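PDB 6EDK: formyltransferase PseJ from Anoxybacillus kamchatkensis G10, which is a formyltransferase-family protein that binds a ligand in a pocket of its alpha/beta fold. Local coordinates for residues P33-L38 against I70-R75; A61-V66 against V83-Q88. All coordinates share one frame; numbering follows the deposited sequence.

Contact 1 (P33-L38 against I70-R75); sequences PERKWL and ISYGYR. With 1YA (N-{4-[{[(6S)-2-amino-4-oxo-3,4,5,6,7,8-hexahydropteridin-6-yl]methyl}(formyl)amino]benzoyl}-L-glutamic acid), chain D; SO4 (sulfate ion), chain C.
Arg35 lays its guanidinium flat over one face of the Tyr72 ring, the planes only 17° apart and CZ 3.6 Å from the ring centroid, a stacked cation-pi pair. The arginine chain reaches the ring because CG stands anti to the carbonyl carbon (chi1 -59°) and the chain then runs extended to NE, at about a right angle to the tyrosine side chain. At the guanidinium edge, NH2 donates to Tyr72 O (3.0 Å, N-H...O 164°); the donor sits above the carbonyl plane. NE donates to a water at 2.7 Å, which in turn donates to Pro33 O and Tyr72 O, so stacking and bonding together fix the rotation of the group. The contact joins the N-terminal end of helix 36-43, with Arg35 as N-cap, to the C-terminal end of strand 68-71 of the alpha/beta sheet and the residues beyond it. The Tyr72 hydroxyl is hydrogen-bonded to Glu159 OE2 of helix 147-169. At the ring edge Leu38 CD2 approaches Tyr72 CD2 at 4.4 Å. Ahead of the helix, Pro33 CD rests 3.5 Å from Gly73 O, while the guanidinium of Arg75, its chain bent at chi3, brings NH1 to 3.6 Å from Pro33 CG.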
loop_
_atom_site.group_PDB
_atom_site.type_symbol
_atom_site.label_atom_id
_atom_site.label_comp_id
_atom_site.label_asym_id
_atom_site.label_seq_id
_atom_site.Cartn_x
_atom_site.Cartn_y
_atom_site.Cartn_z
ATOM N N PRO A 33 2.456 -1.338 -11.092
ATOM C CA PRO A 33 3.056 -2.312 -12.004
ATOM C C PRO A 33 2.068 -3.379 -12.432
ATOM O O PRO A 33 1.146 -3.727 -11.693
ATOM C CB PRO A 33 4.200 -2.926 -11.169
ATOM C CG PRO A 33 4.506 -1.953 -10.165
ATOM C CD PRO A 33 3.263 -1.151 -9.866
ATOM N N GLU A 34 2.271 -3.933 -13.645
ATOM C CA GLU A 34 1.380 -5.008 -14.068
ATOM C C GLU A 34 1.658 -6.244 -13.211
ATOM O O GLU A 34 2.815 -6.633 -13.015
ATOM C CB GLU A 34 1.507 -5.326 -15.564
ATOM C CG GLU A 34 0.728 -6.625 -16.080
ATOM C CD GLU A 34 -0.832 -6.759 -15.804
ATOM O OE1 GLU A 34 -1.516 -5.859 -15.246
ATOM O OE2 GLU A 34 -1.379 -7.843 -16.159
ATOM N N ARG A 35 0.612 -6.815 -12.671
ATOM C CA ARG A 35 0.668 -8.048 -11.901
ATOM C C ARG A 35 -0.379 -8.989 -12.461
ATOM O O ARG A 35 -1.543 -8.890 -12.101
ATOM C CB ARG A 35 0.416 -7.774 -10.430
ATOM C CG ARG A 35 1.400 -6.822 -9.826
ATOM C CD ARG A 35 1.002 -6.527 -8.404
ATOM N NE ARG A 35 1.439 -5.196 -7.994
ATOM C CZ ARG A 35 2.568 -4.986 -7.323
ATOM N NH1 ARG A 35 3.330 -6.009 -6.985
ATOM N NH2 ARG A 35 2.884 -3.792 -6.952
ATOM N N LYS A 36 0.045 -9.892 -13.338
ATOM C CA LYS A 36 -0.912 -10.804 -13.948
ATOM C C LYS A 36 -1.668 -11.602 -12.907
ATOM O O LYS A 36 -2.878 -11.821 -13.052
ATOM C CB LYS A 36 -0.208 -11.742 -14.926
ATOM C CG LYS A 36 -1.180 -12.642 -15.704
ATOM C CD LYS A 36 -0.447 -13.748 -16.490
ATOM C CE LYS A 36 -1.416 -14.829 -16.984
ATOM N NZ LYS A 36 -2.671 -14.241 -17.528
ATOM N N TRP A 37 -0.987 -12.053 -11.832
ATOM C CA TRP A 37 -1.702 -12.860 -10.856
ATOM C C TRP A 37 -2.862 -12.091 -10.251
ATOM O O TRP A 37 -3.893 -12.674 -9.901
ATOM C CB TRP A 37 -0.724 -13.354 -9.734
ATOM C CG TRP A 37 -0.213 -12.225 -8.830
ATOM C CD1 TRP A 37 0.954 -11.550 -8.969
ATOM C CD2 TRP A 37 -0.846 -11.708 -7.697
ATOM N NE1 TRP A 37 1.052 -10.581 -8.012
ATOM C CE2 TRP A 37 -0.048 -10.668 -7.212
ATOM C CE3 TRP A 37 -2.055 -11.957 -7.080
ATOM C CZ2 TRP A 37 -0.441 -9.876 -6.124
ATOM C CZ3 TRP A 37 -2.432 -11.209 -5.998
ATOM C CH2 TRP A 37 -1.634 -10.173 -5.537
ATOM N N LEU A 38 -2.690 -10.783 -10.041
ATOM C CA LEU A 38 -3.753 -9.990 -9.449
ATOM C C LEU A 38 -4.876 -9.674 -10.456
ATOM O O LEU A 38 -6.068 -9.752 -10.120
ATOM C CB LEU A 38 -3.152 -8.701 -8.903
ATOM C CG LEU A 38 -4.100 -7.720 -8.201
ATOM C CD1 LEU A 38 -4.935 -8.366 -7.180
ATOM C CD2 LEU A 38 -3.265 -6.600 -7.611
ATOM N N ILE A 70 -7.794 0.191 -7.509
ATOM C CA ILE A 70 -6.875 -0.441 -6.548
ATOM C C ILE A 70 -5.473 0.034 -6.884
ATOM O O ILE A 70 -4.963 -0.214 -7.982
ATOM C CB ILE A 70 -6.957 -1.978 -6.594
ATOM C CG1 ILE A 70 -8.339 -2.469 -6.251
ATOM C CG2 ILE A 70 -5.880 -2.602 -5.561
ATOM C CD1 ILE A 70 -8.563 -3.933 -6.608
ATOM N N SER A 71 -4.835 0.775 -5.975
ATOM C CA SER A 71 -3.446 1.120 -6.230
ATOM C C SER A 71 -2.534 0.253 -5.353
ATOM O O SER A 71 -2.800 0.057 -4.165
ATOM C CB SER A 71 -3.110 2.600 -6.001
ATOM O OG SER A 71 -3.243 3.063 -4.692
ATOM N N TYR A 72 -1.485 -0.248 -5.954
ATOM C CA TYR A 72 -0.534 -1.184 -5.287
ATOM C C TYR A 72 0.797 -0.899 -5.963
ATOM O O TYR A 72 1.066 -1.394 -7.062
ATOM C CB TYR A 72 -0.973 -2.625 -5.451
ATOM C CG TYR A 72 -0.039 -3.635 -4.769
ATOM C CD1 TYR A 72 0.794 -3.230 -3.747
ATOM C CD2 TYR A 72 -0.011 -4.985 -5.161
ATOM C CE1 TYR A 72 1.667 -4.161 -3.125
ATOM C CE2 TYR A 72 0.869 -5.896 -4.523
ATOM C CZ TYR A 72 1.663 -5.468 -3.526
ATOM O OH TYR A 72 2.554 -6.329 -2.845
ATOM N N GLY A 73 1.593 -0.062 -5.329
ATOM C CA GLY A 73 2.863 0.355 -5.872
ATOM C C GLY A 73 2.751 1.463 -6.905
ATOM O O GLY A 73 3.664 1.633 -7.704
ATOM N N TYR A 74 1.634 2.169 -6.946
ATOM C CA TYR A 74 1.465 3.288 -7.875
ATOM C C TYR A 74 2.375 4.435 -7.460
ATOM O O TYR A 74 2.428 4.811 -6.290
ATOM C CB TYR A 74 0.030 3.754 -7.871
ATOM C CG TYR A 74 -0.279 4.822 -8.880
ATOM C CD1 TYR A 74 -0.010 4.634 -10.230
ATOM C CD2 TYR A 74 -0.869 6.023 -8.481
ATOM C CE1 TYR A 74 -0.333 5.640 -11.191
ATOM C CE2 TYR A 74 -1.183 7.037 -9.424
ATOM C CZ TYR A 74 -0.897 6.834 -10.756
ATOM O OH TYR A 74 -1.228 7.830 -11.673
ATOM N N ARG A 75 3.077 5.003 -8.421
ATOM C CA ARG A 75 4.188 5.869 -8.100
ATOM C C ARG A 75 3.815 7.342 -8.001
ATOM O O ARG A 75 4.683 8.150 -7.671
ATOM C CB ARG A 75 5.311 5.681 -9.134
ATOM C CG ARG A 75 6.213 4.461 -8.802
ATOM C CD ARG A 75 6.894 3.907 -10.068
ATOM N NE ARG A 75 5.934 3.247 -10.962
ATOM C CZ ARG A 75 5.766 1.925 -11.068
ATOM N NH1 ARG A 75 6.513 1.078 -10.341
ATOM N NH2 ARG A 75 4.848 1.462 -11.909
HETATM N N1 1YA D . -2.362 9.308 -3.911
HETATM C C2 1YA D . -3.210 9.903 -2.855
HETATM N NA2 1YA D . -3.908 11.154 -3.093
HETATM N N3 1YA D . -3.431 9.245 -1.514
HETATM C C4 1YA D . -2.745 7.992 -1.171
HETATM O O4 1YA D . -2.952 7.522 -0.071
HETATM C C4A 1YA D . -1.882 7.403 -2.235
HETATM N N5 1YA D . -1.280 6.193 -1.993
HETATM C C6 1YA D . -0.062 5.903 -2.909
HETATM C C7 1YA D . -0.252 6.170 -4.236
HETATM N N8 1YA D . -0.944 7.528 -4.597
HETATM C C8A 1YA D . -1.713 8.049 -3.634
HETATM C C9 1YA D . 1.079 6.761 -2.316
HETATM N N10 1YA D . 2.377 6.532 -2.980
HETATM C C11 1YA D . 4.852 9.875 -3.767
HETATM C C12 1YA D . 4.431 9.096 -4.832
HETATM C C13 1YA D . 3.604 8.005 -4.588
HETATM C C14 1YA D . 3.238 7.711 -3.287
HETATM C C15 1YA D . 3.671 8.487 -2.227
HETATM C C16 1YA D . 4.487 9.578 -2.472
HETATM C C17 1YA D . 5.788 11.090 -3.988
HETATM N N 1YA D . 6.937 11.145 -3.048
HETATM C CA 1YA D . 7.975 12.206 -3.066
HETATM C CB 1YA D . 7.360 13.559 -2.628
HETATM C CG 1YA D . 6.054 13.392 -1.833
HETATM C CD 1YA D . 5.661 14.675 -1.080
HETATM O OE1 1YA D . 4.739 14.648 -0.217
HETATM O OE2 1YA D . 6.259 15.755 -1.324
HETATM C CT 1YA D . 9.141 11.780 -2.136
HETATM O O2 1YA D . 9.098 10.709 -1.457
HETATM O O1 1YA D . 10.166 12.498 -2.045
HETATM C C18 1YA D . 2.888 5.203 -3.283
HETATM O O5 1YA D . 2.245 4.238 -3.039
HETATM O O 1YA D . 5.597 11.872 -4.849
HETATM S S SO4 C . 3.306 -11.340 -12.465
HETATM O O1 SO4 C . 2.865 -10.360 -13.488
HETATM O O2 SO4 C . 4.494 -12.038 -12.966
HETATM O O3 SO4 C . 3.657 -10.651 -11.210
HETATM O O4 SO4 C . 2.249 -12.346 -12.192
HETATM O O HOH W 1 0.026 -3.169 -9.188
HETATM O O HOH W 2 5.339 -5.563 -4.597
#

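Contact 2 (A61-V66 against V83-Q88)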
loop_
_atom_site.group_PDB
_atom_site.type_symbol
_atom_site.label_atom_id
_atom_site.label_comp_id
_atom_site.label_asym_id
_atom_site.label_seq_id
_atom_site.Cartn_x
_atom_site.Cartn_y
_atom_site.Cartn_z
ATOM N N ALA A 61 -9.089 9.567 -20.148
ATOM C CA ALA A 61 -10.076 8.573 -20.525
ATOM C C ALA A 61 -9.858 7.224 -19.840
ATOM O O ALA A 61 -10.777 6.392 -19.830
ATOM C CB ALA A 61 -10.079 8.388 -22.060
ATOM N N ILE A 62 -8.679 7.002 -19.253
ATOM C CA ILE A 62 -8.422 5.770 -18.477
ATOM C C ILE A 62 -9.453 5.591 -17.349
ATOM O O ILE A 62 -9.821 4.465 -16.993
ATOM C CB ILE A 62 -6.988 5.835 -17.918
ATOM C CG1 ILE A 62 -5.932 5.847 -19.035
ATOM C CG2 ILE A 62 -6.690 4.678 -17.013
ATOM C CD1 ILE A 62 -5.823 4.556 -19.820
ATOM N N LEU A 63 -9.955 6.683 -16.804
ATOM C CA LEU A 63 -10.921 6.676 -15.741
ATOM C C LEU A 63 -12.364 6.458 -16.187
ATOM O O LEU A 63 -13.225 6.204 -15.338
ATOM C CB LEU A 63 -10.836 7.991 -14.984
ATOM C CG LEU A 63 -9.492 8.245 -14.314
ATOM C CD1 LEU A 63 -9.425 9.635 -13.764
ATOM C CD2 LEU A 63 -9.260 7.210 -13.183
ATOM N N ASN A 64 -12.670 6.534 -17.479
ATOM C CA ASN A 64 -14.067 6.467 -17.869
ATOM C C ASN A 64 -14.634 5.105 -17.524
ATOM O O ASN A 64 -14.023 4.070 -17.808
ATOM C CB ASN A 64 -14.247 6.676 -19.384
ATOM C CG ASN A 64 -13.782 8.059 -19.879
ATOM O OD1 ASN A 64 -13.594 8.999 -19.132
ATOM N ND2 ASN A 64 -13.635 8.166 -21.197
ATOM N N ASN A 65 -15.843 5.100 -16.978
ATOM C CA ASN A 65 -16.589 3.887 -16.695
ATOM C C ASN A 65 -15.897 2.981 -15.659
ATOM O O ASN A 65 -16.186 1.777 -15.582
ATOM C CB ASN A 65 -16.821 3.101 -17.973
ATOM C CG ASN A 65 -17.640 3.873 -18.979
ATOM O OD1 ASN A 65 -17.255 3.997 -20.144
ATOM N ND2 ASN A 65 -18.760 4.424 -18.521
ATOM N N VAL A 66 -15.012 3.528 -14.864
ATOM C CA VAL A 66 -14.317 2.756 -13.816
ATOM C C VAL A 66 -15.181 2.733 -12.564
ATOM O O VAL A 66 -15.605 3.776 -12.058
ATOM C CB VAL A 66 -12.940 3.373 -13.531
ATOM C CG1 VAL A 66 -12.328 2.788 -12.182
ATOM C CG2 VAL A 66 -12.046 3.126 -14.673
ATOM N N VAL A 83 -9.714 11.716 -6.328
ATOM C CA VAL A 83 -10.030 11.203 -4.992
ATOM C C VAL A 83 -11.484 11.433 -4.660
ATOM O O VAL A 83 -12.193 10.502 -4.238
ATOM C CB VAL A 83 -9.102 11.856 -3.958
ATOM C CG1 VAL A 83 -9.582 11.564 -2.537
ATOM C CG2 VAL A 83 -7.685 11.381 -4.159
ATOM N N GLU A 84 -11.984 12.682 -4.889
ATOM C CA GLU A 84 -13.378 12.955 -4.561
ATOM C C GLU A 84 -14.311 12.162 -5.455
ATOM O O GLU A 84 -15.287 11.581 -4.984
ATOM C CB GLU A 84 -13.675 14.449 -4.682
ATOM C CG GLU A 84 -15.049 14.837 -4.120
ATOM C CD GLU A 84 -15.128 14.674 -2.595
ATOM O OE1 GLU A 84 -14.064 14.668 -1.931
ATOM O OE2 GLU A 84 -16.254 14.547 -2.059
ATOM N N ARG A 85 -14.005 12.089 -6.755
ATOM C CA ARG A 85 -14.884 11.345 -7.654
ATOM C C ARG A 85 -14.985 9.893 -7.248
ATOM O O ARG A 85 -16.022 9.259 -7.429
ATOM C CB ARG A 85 -14.337 11.455 -9.084
ATOM C CG ARG A 85 -15.043 10.554 -10.093
ATOM C CD ARG A 85 -14.507 10.883 -11.517
ATOM N NE ARG A 85 -14.980 9.912 -12.492
ATOM C CZ ARG A 85 -14.456 9.764 -13.715
ATOM N NH1 ARG A 85 -13.420 10.495 -14.097
ATOM N NH2 ARG A 85 -14.951 8.852 -14.530
ATOM N N PHE A 86 -13.910 9.332 -6.701
ATOM C CA PHE A 86 -13.921 7.920 -6.346
ATOM C C PHE A 86 -13.992 7.680 -4.839
ATOM O O PHE A 86 -13.612 6.602 -4.383
ATOM C CB PHE A 86 -12.684 7.234 -6.964
ATOM C CG PHE A 86 -12.804 7.048 -8.466
ATOM C CD1 PHE A 86 -13.477 5.966 -8.971
ATOM C CD2 PHE A 86 -12.268 7.992 -9.342
ATOM C CE1 PHE A 86 -13.614 5.806 -10.358
ATOM C CE2 PHE A 86 -12.402 7.852 -10.688
ATOM C CZ PHE A 86 -13.088 6.761 -11.209
ATOM N N LYS A 87 -14.525 8.630 -4.071
ATOM C CA LYS A 87 -14.774 8.405 -2.648
ATOM C C LYS A 87 -15.398 7.040 -2.422
ATOM O O LYS A 87 -16.371 6.662 -3.089
ATOM C CB LYS A 87 -15.698 9.471 -2.054
ATOM C CG LYS A 87 -14.971 10.767 -1.644
ATOM C CD LYS A 87 -13.745 10.505 -0.729
ATOM C CE LYS A 87 -13.460 11.700 0.197
ATOM N NZ LYS A 87 -12.035 11.800 0.636
ATOM N N GLN A 88 -14.813 6.296 -1.481
ATOM C CA GLN A 88 -15.271 4.966 -1.067
ATOM C C GLN A 88 -15.218 3.957 -2.219
ATOM O O GLN A 88 -15.771 2.848 -2.139
ATOM C CB GLN A 88 -16.656 5.023 -0.406
ATOM C CG GLN A 88 -16.698 5.937 0.889
ATOM C CD GLN A 88 -15.856 5.388 2.075
ATOM O OE1 GLN A 88 -14.768 5.909 2.413
ATOM N NE2 GLN A 88 -16.368 4.338 2.721
#
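Phe86 points its ring from the end of helix 80-85 at Leu63 and Val66. Its CB starts toward the facing loop, and CG, anti to the carbonyl carbon (chi1 -73°), carries the ring across so that the far rim does the touching. On one side of that rim CE2 meets Leu63 CD2 at 4.1 Å. On the other, CE1 lies 3.8 Å from Val66 CG1, the valine side chain crossing the phenylalanine at about a right angle. CE1 also comes 3.3 Å from Val66 O, which lies in the ring plane at its edge, and the tip atom CZ is 4.1 Å from Val66 CB. The residues facing the ring belong to a type II beta turn, Leu63 to Val66, in the segment that leads from strand 48-52 into strand 68-71; Leu63 and Val66 also touch Leu29 of strand 27-31, which places the contact beside the parallel part of the sheet. Arg85 reaches out alongside, extended from CG to NE, with Phe86 CZ over one face of its guanidinium. Its NH1 packs 3.7 Å from Leu63 CB, whereas NH2, 3.3 Å from Leu63 O, makes a poor angle and no hydrogen bond.

Overall arrangement
The two contacts lie about 17 Å apart, centre to centre, and their segments alternate along the chain: 33-38, 61-66, 70-75, 83-88. Strand 68-71 lies between the segments of contact 2 and enters contact 1 at its C-terminal end; it is flanked in the sheet by strands 27-31 and 90-94. Contact 1 ties the first helix and the loop before it to the end of this strand and the residues beyond, while contact 2, farther from the chain centre, brings the turn before the strand against the end of the next helix, 80-85. Segment 70-75 carries Tyr74 and Arg75 of the ligand pocket; in contact 2 the pocket residue Val83 lies on the helix, while the Phe86 side chain stays about 10 Å from the ligand.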